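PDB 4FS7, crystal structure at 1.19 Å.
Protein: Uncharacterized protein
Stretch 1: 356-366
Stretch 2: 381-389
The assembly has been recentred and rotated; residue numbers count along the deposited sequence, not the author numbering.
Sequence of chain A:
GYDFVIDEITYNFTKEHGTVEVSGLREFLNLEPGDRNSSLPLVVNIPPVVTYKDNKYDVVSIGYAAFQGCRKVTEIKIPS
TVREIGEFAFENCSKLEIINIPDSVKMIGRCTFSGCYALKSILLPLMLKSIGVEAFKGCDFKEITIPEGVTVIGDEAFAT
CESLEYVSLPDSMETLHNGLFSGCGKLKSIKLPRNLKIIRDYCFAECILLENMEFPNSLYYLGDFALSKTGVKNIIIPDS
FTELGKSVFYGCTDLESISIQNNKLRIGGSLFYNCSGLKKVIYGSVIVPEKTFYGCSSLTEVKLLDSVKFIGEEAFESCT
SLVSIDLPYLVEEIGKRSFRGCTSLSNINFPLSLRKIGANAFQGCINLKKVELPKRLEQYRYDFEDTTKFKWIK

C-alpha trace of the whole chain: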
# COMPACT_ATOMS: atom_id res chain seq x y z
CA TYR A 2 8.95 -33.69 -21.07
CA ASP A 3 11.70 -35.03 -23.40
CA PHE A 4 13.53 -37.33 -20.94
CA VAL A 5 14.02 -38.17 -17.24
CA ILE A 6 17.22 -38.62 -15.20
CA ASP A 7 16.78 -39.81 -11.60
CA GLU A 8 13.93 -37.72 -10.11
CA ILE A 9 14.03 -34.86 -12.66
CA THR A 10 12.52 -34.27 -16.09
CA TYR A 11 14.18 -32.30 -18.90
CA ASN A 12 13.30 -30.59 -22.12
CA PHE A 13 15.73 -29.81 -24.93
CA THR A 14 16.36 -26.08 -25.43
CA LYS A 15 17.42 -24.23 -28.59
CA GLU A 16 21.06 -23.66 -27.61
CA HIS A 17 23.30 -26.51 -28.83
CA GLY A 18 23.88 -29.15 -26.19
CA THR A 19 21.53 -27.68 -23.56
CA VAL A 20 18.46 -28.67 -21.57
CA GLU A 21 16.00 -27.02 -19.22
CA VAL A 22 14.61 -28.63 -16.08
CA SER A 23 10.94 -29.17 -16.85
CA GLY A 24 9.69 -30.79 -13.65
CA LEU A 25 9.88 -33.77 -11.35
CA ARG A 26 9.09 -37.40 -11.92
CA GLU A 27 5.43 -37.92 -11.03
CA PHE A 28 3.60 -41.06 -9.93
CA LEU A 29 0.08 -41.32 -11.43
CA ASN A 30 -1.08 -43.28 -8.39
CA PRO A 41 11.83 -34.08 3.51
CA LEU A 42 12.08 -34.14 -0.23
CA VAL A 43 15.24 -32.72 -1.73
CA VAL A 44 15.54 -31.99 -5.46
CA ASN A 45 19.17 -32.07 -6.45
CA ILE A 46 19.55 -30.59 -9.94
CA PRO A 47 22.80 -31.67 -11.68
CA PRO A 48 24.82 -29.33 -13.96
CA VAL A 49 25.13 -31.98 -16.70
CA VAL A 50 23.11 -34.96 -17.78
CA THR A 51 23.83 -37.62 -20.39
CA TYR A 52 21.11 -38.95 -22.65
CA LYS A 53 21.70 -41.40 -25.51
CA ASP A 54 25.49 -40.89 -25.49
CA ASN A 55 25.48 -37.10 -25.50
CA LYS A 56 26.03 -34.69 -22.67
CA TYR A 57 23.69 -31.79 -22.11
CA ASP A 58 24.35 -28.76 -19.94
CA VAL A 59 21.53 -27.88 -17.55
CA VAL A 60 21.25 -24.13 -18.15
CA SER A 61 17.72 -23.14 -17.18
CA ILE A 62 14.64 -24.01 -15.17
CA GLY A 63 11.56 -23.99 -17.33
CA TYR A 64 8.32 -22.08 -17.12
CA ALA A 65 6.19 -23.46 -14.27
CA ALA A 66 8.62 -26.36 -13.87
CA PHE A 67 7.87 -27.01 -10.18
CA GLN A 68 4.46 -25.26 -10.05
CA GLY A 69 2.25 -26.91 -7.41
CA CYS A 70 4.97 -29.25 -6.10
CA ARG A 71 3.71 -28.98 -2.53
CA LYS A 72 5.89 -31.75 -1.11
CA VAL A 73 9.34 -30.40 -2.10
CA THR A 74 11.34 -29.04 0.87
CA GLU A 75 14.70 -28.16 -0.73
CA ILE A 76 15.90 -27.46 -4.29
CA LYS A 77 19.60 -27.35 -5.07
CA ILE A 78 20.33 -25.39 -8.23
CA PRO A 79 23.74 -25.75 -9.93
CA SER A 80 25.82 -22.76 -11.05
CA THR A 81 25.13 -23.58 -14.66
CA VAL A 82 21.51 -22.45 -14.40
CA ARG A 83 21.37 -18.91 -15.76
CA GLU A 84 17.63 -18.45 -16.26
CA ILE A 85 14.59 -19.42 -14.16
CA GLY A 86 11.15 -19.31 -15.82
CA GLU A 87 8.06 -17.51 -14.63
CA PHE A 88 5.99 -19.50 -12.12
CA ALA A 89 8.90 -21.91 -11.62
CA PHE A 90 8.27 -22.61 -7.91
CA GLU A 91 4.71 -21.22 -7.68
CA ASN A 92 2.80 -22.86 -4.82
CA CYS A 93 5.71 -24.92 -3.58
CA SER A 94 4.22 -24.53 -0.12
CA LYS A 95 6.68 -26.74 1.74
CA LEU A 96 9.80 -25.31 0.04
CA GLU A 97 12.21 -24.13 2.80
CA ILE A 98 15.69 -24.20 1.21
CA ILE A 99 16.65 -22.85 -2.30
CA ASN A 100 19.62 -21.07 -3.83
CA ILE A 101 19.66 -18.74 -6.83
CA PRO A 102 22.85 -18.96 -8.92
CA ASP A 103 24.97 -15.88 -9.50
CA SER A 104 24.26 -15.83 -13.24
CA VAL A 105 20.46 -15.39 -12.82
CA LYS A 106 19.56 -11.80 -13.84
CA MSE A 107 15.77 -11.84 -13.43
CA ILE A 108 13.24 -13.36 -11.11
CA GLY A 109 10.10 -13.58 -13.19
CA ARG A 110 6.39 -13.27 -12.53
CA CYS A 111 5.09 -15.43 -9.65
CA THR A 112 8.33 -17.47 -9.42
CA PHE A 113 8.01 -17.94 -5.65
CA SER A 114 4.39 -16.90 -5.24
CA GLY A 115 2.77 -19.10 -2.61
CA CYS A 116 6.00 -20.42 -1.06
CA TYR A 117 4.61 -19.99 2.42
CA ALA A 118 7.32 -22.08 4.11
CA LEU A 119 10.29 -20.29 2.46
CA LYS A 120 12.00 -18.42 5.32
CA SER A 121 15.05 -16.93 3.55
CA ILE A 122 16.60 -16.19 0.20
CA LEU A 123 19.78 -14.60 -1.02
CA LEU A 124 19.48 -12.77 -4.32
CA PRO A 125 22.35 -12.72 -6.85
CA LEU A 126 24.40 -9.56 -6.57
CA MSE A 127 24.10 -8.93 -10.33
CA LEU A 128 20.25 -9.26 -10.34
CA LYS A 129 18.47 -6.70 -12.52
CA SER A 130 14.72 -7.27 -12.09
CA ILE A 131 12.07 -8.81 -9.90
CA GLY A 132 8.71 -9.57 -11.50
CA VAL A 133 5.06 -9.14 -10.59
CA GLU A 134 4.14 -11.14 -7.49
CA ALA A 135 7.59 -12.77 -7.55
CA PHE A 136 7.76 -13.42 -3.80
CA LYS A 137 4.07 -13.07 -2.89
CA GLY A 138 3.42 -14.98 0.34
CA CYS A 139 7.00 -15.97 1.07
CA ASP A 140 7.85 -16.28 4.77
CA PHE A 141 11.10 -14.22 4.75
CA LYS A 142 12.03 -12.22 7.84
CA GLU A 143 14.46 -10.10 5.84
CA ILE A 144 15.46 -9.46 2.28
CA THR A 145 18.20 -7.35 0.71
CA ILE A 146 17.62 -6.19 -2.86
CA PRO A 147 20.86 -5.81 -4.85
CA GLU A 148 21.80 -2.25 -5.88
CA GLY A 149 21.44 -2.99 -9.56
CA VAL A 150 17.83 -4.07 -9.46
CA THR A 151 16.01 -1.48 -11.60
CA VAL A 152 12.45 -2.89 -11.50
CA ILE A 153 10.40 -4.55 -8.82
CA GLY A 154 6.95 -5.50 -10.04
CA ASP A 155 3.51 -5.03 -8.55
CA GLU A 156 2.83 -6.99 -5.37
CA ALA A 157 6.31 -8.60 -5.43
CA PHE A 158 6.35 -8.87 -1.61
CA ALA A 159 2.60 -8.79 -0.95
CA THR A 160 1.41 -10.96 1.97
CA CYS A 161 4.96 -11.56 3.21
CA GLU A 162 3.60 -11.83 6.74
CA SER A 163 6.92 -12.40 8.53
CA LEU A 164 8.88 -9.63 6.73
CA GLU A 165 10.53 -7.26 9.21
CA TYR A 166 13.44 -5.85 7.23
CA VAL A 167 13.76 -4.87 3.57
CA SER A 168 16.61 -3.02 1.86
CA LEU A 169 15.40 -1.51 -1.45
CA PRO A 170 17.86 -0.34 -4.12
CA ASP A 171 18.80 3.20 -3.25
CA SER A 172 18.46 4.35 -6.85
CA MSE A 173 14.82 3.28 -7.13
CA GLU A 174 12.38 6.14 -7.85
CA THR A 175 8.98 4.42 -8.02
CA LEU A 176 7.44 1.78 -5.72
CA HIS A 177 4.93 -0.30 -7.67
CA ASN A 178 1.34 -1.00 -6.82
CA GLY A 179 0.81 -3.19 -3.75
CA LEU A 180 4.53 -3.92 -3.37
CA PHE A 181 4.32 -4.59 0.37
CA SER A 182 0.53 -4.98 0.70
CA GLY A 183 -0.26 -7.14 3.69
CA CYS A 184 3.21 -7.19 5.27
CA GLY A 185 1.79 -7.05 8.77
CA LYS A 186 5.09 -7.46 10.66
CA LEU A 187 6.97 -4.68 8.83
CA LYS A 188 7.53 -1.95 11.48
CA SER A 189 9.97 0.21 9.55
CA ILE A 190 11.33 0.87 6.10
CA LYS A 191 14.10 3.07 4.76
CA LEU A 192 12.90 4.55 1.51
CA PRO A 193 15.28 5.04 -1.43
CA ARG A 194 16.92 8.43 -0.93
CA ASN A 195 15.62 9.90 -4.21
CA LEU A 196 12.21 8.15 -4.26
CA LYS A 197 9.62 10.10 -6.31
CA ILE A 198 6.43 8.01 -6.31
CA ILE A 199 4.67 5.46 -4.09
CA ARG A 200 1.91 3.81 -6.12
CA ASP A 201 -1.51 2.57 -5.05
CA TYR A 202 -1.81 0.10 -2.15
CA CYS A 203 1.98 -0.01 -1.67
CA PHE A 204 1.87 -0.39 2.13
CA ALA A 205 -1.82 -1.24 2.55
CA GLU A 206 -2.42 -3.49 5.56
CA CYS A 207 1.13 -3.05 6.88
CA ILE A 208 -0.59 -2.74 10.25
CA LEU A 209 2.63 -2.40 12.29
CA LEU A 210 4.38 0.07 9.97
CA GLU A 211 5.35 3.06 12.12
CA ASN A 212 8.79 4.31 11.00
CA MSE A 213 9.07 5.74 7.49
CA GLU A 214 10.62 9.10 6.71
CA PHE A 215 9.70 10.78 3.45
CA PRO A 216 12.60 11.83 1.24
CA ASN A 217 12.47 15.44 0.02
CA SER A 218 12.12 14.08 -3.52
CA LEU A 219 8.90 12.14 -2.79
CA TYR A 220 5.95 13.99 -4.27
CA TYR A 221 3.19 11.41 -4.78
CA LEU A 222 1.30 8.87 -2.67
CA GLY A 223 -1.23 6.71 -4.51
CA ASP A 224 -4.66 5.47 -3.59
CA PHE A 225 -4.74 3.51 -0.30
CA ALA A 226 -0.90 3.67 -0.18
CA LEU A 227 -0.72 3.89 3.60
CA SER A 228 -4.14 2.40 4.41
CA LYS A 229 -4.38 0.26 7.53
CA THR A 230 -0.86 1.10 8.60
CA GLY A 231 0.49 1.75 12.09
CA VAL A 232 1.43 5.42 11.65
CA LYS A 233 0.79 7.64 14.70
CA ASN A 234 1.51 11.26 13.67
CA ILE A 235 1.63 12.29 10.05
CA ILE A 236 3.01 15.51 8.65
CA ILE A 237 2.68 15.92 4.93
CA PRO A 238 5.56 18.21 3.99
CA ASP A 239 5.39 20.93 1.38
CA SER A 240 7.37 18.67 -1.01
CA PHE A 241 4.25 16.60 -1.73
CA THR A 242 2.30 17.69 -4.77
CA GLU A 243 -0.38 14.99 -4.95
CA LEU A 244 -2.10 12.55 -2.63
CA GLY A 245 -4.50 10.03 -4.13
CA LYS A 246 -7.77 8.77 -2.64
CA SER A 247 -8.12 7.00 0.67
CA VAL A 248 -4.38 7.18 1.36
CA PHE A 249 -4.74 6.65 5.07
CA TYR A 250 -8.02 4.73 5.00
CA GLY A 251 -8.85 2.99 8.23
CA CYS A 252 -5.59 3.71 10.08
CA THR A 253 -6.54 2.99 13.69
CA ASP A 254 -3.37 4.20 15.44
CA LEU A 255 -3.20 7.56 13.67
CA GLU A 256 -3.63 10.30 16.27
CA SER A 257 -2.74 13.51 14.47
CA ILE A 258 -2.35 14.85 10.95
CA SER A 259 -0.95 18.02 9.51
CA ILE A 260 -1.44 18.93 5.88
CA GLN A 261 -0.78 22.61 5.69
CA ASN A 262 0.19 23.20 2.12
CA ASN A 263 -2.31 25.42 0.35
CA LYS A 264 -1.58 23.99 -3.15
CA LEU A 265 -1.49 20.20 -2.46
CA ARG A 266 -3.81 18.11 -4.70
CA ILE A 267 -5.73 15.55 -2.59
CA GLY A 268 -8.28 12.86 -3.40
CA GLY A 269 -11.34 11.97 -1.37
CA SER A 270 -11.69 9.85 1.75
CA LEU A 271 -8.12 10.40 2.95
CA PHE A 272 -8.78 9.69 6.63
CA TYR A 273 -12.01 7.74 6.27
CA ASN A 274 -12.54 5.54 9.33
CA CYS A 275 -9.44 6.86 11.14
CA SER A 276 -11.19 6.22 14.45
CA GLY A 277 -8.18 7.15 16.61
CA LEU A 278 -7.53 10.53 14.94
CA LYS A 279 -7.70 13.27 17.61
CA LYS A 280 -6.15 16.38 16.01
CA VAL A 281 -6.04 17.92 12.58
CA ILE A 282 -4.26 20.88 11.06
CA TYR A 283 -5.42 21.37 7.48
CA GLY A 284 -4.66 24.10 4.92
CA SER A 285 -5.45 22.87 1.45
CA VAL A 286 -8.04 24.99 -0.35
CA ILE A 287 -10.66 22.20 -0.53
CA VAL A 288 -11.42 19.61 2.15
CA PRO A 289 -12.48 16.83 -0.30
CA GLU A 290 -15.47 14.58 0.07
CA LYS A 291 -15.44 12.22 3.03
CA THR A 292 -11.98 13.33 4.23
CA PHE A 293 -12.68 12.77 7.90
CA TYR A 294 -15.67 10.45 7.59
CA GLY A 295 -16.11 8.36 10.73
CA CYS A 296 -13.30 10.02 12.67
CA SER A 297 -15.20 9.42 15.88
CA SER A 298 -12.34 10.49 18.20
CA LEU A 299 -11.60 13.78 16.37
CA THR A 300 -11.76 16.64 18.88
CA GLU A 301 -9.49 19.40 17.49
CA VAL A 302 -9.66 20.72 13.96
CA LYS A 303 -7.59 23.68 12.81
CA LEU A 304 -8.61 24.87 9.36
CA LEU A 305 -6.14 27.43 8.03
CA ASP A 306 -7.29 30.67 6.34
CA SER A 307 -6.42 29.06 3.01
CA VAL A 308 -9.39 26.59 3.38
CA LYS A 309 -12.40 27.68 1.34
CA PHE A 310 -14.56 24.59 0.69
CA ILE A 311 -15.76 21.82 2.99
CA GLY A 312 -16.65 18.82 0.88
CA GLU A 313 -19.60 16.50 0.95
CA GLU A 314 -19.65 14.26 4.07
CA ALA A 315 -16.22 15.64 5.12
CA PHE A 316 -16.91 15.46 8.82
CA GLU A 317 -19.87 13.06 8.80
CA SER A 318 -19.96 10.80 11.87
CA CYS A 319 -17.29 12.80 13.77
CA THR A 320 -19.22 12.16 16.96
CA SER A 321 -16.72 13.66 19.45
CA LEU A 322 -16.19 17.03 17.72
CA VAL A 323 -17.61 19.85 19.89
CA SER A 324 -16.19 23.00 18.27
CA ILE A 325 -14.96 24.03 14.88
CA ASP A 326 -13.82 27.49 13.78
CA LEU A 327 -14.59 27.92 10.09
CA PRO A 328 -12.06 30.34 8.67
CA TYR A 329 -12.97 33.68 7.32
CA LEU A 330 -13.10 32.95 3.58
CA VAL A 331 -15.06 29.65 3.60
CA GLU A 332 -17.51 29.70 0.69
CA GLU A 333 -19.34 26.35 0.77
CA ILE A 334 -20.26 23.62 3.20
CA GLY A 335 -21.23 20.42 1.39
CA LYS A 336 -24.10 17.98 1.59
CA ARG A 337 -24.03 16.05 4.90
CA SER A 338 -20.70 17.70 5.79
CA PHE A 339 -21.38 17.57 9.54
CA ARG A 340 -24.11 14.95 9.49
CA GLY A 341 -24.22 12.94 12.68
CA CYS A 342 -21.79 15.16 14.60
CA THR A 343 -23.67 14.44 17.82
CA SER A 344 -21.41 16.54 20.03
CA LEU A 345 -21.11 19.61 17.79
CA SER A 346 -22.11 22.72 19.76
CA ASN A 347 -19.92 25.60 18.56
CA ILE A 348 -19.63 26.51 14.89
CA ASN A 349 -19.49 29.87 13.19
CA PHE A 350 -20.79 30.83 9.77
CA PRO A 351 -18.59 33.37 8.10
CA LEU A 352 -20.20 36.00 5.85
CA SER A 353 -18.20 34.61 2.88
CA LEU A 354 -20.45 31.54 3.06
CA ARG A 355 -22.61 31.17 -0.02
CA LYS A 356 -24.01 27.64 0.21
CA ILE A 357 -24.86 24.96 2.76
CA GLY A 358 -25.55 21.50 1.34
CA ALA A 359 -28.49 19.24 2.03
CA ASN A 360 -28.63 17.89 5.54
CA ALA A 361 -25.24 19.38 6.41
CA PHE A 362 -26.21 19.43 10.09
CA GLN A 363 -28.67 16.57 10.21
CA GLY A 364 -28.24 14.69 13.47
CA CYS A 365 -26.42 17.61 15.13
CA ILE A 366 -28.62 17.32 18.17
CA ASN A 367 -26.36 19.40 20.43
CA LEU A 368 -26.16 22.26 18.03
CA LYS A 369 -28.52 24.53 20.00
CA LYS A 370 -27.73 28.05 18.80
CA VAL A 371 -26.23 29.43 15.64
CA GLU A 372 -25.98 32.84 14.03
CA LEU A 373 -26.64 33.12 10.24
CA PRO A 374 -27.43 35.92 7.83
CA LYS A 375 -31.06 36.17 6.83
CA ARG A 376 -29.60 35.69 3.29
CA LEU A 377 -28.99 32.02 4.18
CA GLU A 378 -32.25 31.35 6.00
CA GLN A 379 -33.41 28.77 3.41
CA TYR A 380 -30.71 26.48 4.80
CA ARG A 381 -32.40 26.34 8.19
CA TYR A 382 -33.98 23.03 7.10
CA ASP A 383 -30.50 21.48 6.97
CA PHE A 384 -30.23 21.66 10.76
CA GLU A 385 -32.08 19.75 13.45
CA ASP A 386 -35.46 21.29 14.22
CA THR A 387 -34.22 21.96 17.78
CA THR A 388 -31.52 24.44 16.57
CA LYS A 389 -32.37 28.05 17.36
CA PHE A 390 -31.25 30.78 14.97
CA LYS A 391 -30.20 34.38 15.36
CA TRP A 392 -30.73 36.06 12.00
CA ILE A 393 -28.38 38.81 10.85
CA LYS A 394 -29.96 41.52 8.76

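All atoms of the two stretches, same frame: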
# COMPACT_ATOMS: atom_id res chain seq x y z
N LYS A 356 -23.21 28.87 0.41
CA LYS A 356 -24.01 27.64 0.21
C LYS A 356 -23.79 26.69 1.38
O LYS A 356 -22.66 26.49 1.80
CB LYS A 356 -23.60 26.93 -1.13
CG LYS A 356 -24.57 25.81 -1.56
CD LYS A 356 -24.11 25.00 -2.76
CE LYS A 356 -24.06 25.77 -4.05
NZ LYS A 356 -25.39 26.36 -4.48
N ILE A 357 -24.87 26.07 1.84
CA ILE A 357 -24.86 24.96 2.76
C ILE A 357 -25.59 23.81 2.08
O ILE A 357 -26.68 24.00 1.55
CB ILE A 357 -25.55 25.29 4.11
CG1 ILE A 357 -24.78 26.43 4.80
CG2 ILE A 357 -25.67 24.06 5.02
CD1 ILE A 357 -25.49 27.01 6.03
N GLY A 358 -24.97 22.64 2.04
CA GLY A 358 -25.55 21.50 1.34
C GLY A 358 -26.62 20.78 2.14
O GLY A 358 -26.80 20.99 3.34
N ALA A 359 -27.34 19.90 1.46
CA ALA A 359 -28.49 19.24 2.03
C ALA A 359 -28.08 18.47 3.26
O ALA A 359 -27.11 17.68 3.26
CB ALA A 359 -29.17 18.32 1.02
N ASN A 360 -28.83 18.65 4.34
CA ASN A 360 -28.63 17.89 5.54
C ASN A 360 -27.21 18.00 6.11
O ASN A 360 -26.75 17.11 6.82
CB ASN A 360 -29.07 16.43 5.33
CG ASN A 360 -30.55 16.33 5.25
OD1 ASN A 360 -31.27 16.95 6.05
ND2 ASN A 360 -31.04 15.50 4.35
N ALA A 361 -26.59 19.17 5.90
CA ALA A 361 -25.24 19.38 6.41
C ALA A 361 -25.13 19.17 7.92
O ALA A 361 -24.09 18.78 8.41
CB ALA A 361 -24.73 20.73 6.00
N PHE A 362 -26.21 19.53 8.65
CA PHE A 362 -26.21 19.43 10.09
C PHE A 362 -27.28 18.50 10.62
O PHE A 362 -27.66 18.57 11.77
CB PHE A 362 -26.30 20.86 10.71
CG PHE A 362 -25.13 21.70 10.37
CD1 PHE A 362 -23.95 21.55 11.06
CD2 PHE A 362 -25.17 22.57 9.29
CE1 PHE A 362 -22.85 22.28 10.70
CE2 PHE A 362 -24.04 23.29 8.93
CZ PHE A 362 -22.88 23.16 9.64
N GLN A 363 -27.74 17.59 9.76
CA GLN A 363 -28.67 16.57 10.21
C GLN A 363 -28.01 15.73 11.30
O GLN A 363 -26.83 15.39 11.20
CB GLN A 363 -29.05 15.71 9.02
CG GLN A 363 -30.02 14.59 9.37
CD GLN A 363 -30.39 13.84 8.13
OE1 GLN A 363 -29.55 13.34 7.42
NE2 GLN A 363 -31.69 13.79 7.86
N GLY A 364 -28.75 15.43 12.36
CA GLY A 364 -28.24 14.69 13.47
C GLY A 364 -27.38 15.47 14.45
O GLY A 364 -26.92 14.86 15.41
N CYS A 365 -27.20 16.76 14.22
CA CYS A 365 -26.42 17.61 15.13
C CYS A 365 -27.32 18.09 16.26
O CYS A 365 -27.72 19.24 16.32
CB CYS A 365 -25.74 18.75 14.41
SG CYS A 365 -24.44 18.16 13.26
N ILE A 366 -27.63 17.13 17.13
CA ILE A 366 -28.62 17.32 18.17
C ILE A 366 -28.19 18.28 19.27
O ILE A 366 -29.04 18.82 19.98
CB ILE A 366 -29.08 15.95 18.74
CG1 ILE A 366 -27.90 15.13 19.35
CG2 ILE A 366 -29.81 15.16 17.62
CD1 ILE A 366 -28.34 13.76 20.02
N ARG A 381 -32.04 26.71 6.86
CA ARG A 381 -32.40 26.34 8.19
C ARG A 381 -32.92 24.90 8.26
O ARG A 381 -32.79 24.22 9.28
CB ARG A 381 -33.45 27.30 8.79
CG ARG A 381 -34.81 27.29 8.12
CD ARG A 381 -35.58 28.49 8.69
NE ARG A 381 -36.89 28.69 8.17
CZ ARG A 381 -37.20 29.26 7.01
NH1 ARG A 381 -36.26 29.64 6.17
NH2 ARG A 381 -38.48 29.45 6.70
N TYR A 382 -33.45 24.40 7.16
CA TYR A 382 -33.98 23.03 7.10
C TYR A 382 -32.90 21.95 7.13
O TYR A 382 -33.21 20.77 7.34
CB TYR A 382 -34.85 22.86 5.86
CG TYR A 382 -35.90 23.93 5.69
CD1 TYR A 382 -36.92 24.05 6.59
CD2 TYR A 382 -35.82 24.85 4.65
CE1 TYR A 382 -37.90 25.03 6.46
CE2 TYR A 382 -36.78 25.84 4.48
CZ TYR A 382 -37.79 25.95 5.41
OH TYR A 382 -38.72 26.95 5.26
N ASP A 383 -31.64 22.39 6.98
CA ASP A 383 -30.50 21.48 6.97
C ASP A 383 -29.87 21.28 8.35
O ASP A 383 -28.85 20.63 8.48
CB ASP A 383 -29.53 21.96 5.92
CG ASP A 383 -30.18 21.91 4.53
OD1 ASP A 383 -30.65 20.81 4.14
OD2 ASP A 383 -30.35 22.97 3.91
N PHE A 384 -30.53 21.85 9.35
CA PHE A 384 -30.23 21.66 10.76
C PHE A 384 -31.32 20.86 11.45
O PHE A 384 -32.47 20.81 10.95
CB PHE A 384 -30.12 23.01 11.47
CG PHE A 384 -29.00 23.89 10.98
CD1 PHE A 384 -29.12 24.57 9.81
CD2 PHE A 384 -27.83 24.06 11.70
CE1 PHE A 384 -28.11 25.42 9.31
CE2 PHE A 384 -26.83 24.90 11.21
CZ PHE A 384 -26.97 25.58 10.04
N GLU A 385 -31.03 20.31 12.61
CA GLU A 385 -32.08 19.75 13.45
C GLU A 385 -33.11 20.80 13.80
O GLU A 385 -32.80 21.97 13.91
CB GLU A 385 -31.48 19.18 14.73
CG GLU A 385 -30.67 17.91 14.45
CD GLU A 385 -31.56 16.76 14.04
OE1 GLU A 385 -32.48 16.47 14.85
OE2 GLU A 385 -31.37 16.13 12.96
N ASP A 386 -34.36 20.36 13.95
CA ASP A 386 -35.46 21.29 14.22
C ASP A 386 -35.38 21.91 15.62
O ASP A 386 -36.12 22.84 15.93
CB ASP A 386 -36.84 20.70 13.91
CG ASP A 386 -37.18 19.49 14.72
OD1 ASP A 386 -36.51 19.22 15.75
OD2 ASP A 386 -38.18 18.80 14.35
N THR A 387 -34.49 21.40 16.46
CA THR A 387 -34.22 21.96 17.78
C THR A 387 -33.24 23.15 17.76
O THR A 387 -33.15 23.89 18.74
CB THR A 387 -33.70 20.86 18.72
OG1 THR A 387 -32.68 20.14 18.03
CG2 THR A 387 -34.85 19.90 19.13
N THR A 388 -32.49 23.34 16.68
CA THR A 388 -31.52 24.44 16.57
C THR A 388 -32.29 25.75 16.53
O THR A 388 -33.24 25.92 15.74
CB THR A 388 -30.60 24.28 15.33
OG1 THR A 388 -29.88 23.03 15.45
CG2 THR A 388 -29.65 25.48 15.14
N LYS A 389 -31.84 26.69 17.36
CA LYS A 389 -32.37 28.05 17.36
C LYS A 389 -31.42 28.96 16.61
O LYS A 389 -30.19 28.78 16.69
CB LYS A 389 -32.55 28.56 18.79
CG LYS A 389 -33.50 27.74 19.63
CD LYS A 389 -34.86 27.44 18.98
CE LYS A 389 -35.85 26.73 19.95
NZ LYS A 389 -35.85 25.21 19.91
O HOH W 1 -29.22 22.64 1.42
O HOH W 2 -31.58 18.40 8.50
O HOH W 3 -28.63 21.00 14.08
O HOH W 4 -30.34 21.14 18.95

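Three direct hydrogen bonds join the stretches, and in each a backbone amide of the first stretch is the donor. The N360 amide gives the straightest, N360 N to D383 OD1 at 2.8 Å with an N-H...O angle of 169°. Two residues on, F362 N donates to the main-chain oxygen D383 O over 2.9 Å, at a more bent 143°. D383 thus receives one bond on its side chain and one on its backbone, and it has the largest area covered by the other stretch. Its short carboxylate, with chi1 in the m well, reaches the turn from G358 to A361 and lies against A359, where A359 CA and D383 OD1 are 3.4 Å apart.

The third bond runs from G364 N to E385 OE2, 2.8 Å long and near straight at 162°. E385 has the longer reach this requires: its CA-to-CB bond points sideways, but chi1 and chi2, both m, bring the carboxylate back to the first stretch. G364 sits in the type II turn from F362 to C365 with a phi of 79°, a conformation that favours glycine. The acidic residues suit these places because successive turns leave amide hydrogens directed outward, and a carboxylate oxygen accepts them well.

Water extends the polar contact. The oxygen of water 1 lies 2.9 Å from I357 O and 2.8 Å from D383 OD2, and the water donates to both, so both carboxylate oxygens of D383 are engaged. Water 2 similarly links N360 OD1 and Y382 O. Water 3 is the most connected of the four: it accepts from E385 N and donates to C365 O and T388 OG1, with a weak further bond to F362 O. It fills the space between backbones too far apart for direct pairing, F362 O and E385 N being 3.9 Å from each other. Water 4 accepts from T387 OG1 and donates to I366 O.

Beside this polar network lies a small apolar cluster. The buried rings of F362 and F384 are near parallel, with planes at 11° and centroids 4.6 Å apart, but they are slid so that they barely overlap. Their closest atoms, F362 CD2 and F384 CE2, are 3.4 Å apart, and F362 CD2 lies over one face of the F384 ring. Flat side chains suit so close an approach. I357, also buried, points toward the second stretch and makes a looser contact, I357 CD1 to F384 CE1 at 4.5 Å. Altogether the two stretches bury 502 Å², summed over both sides.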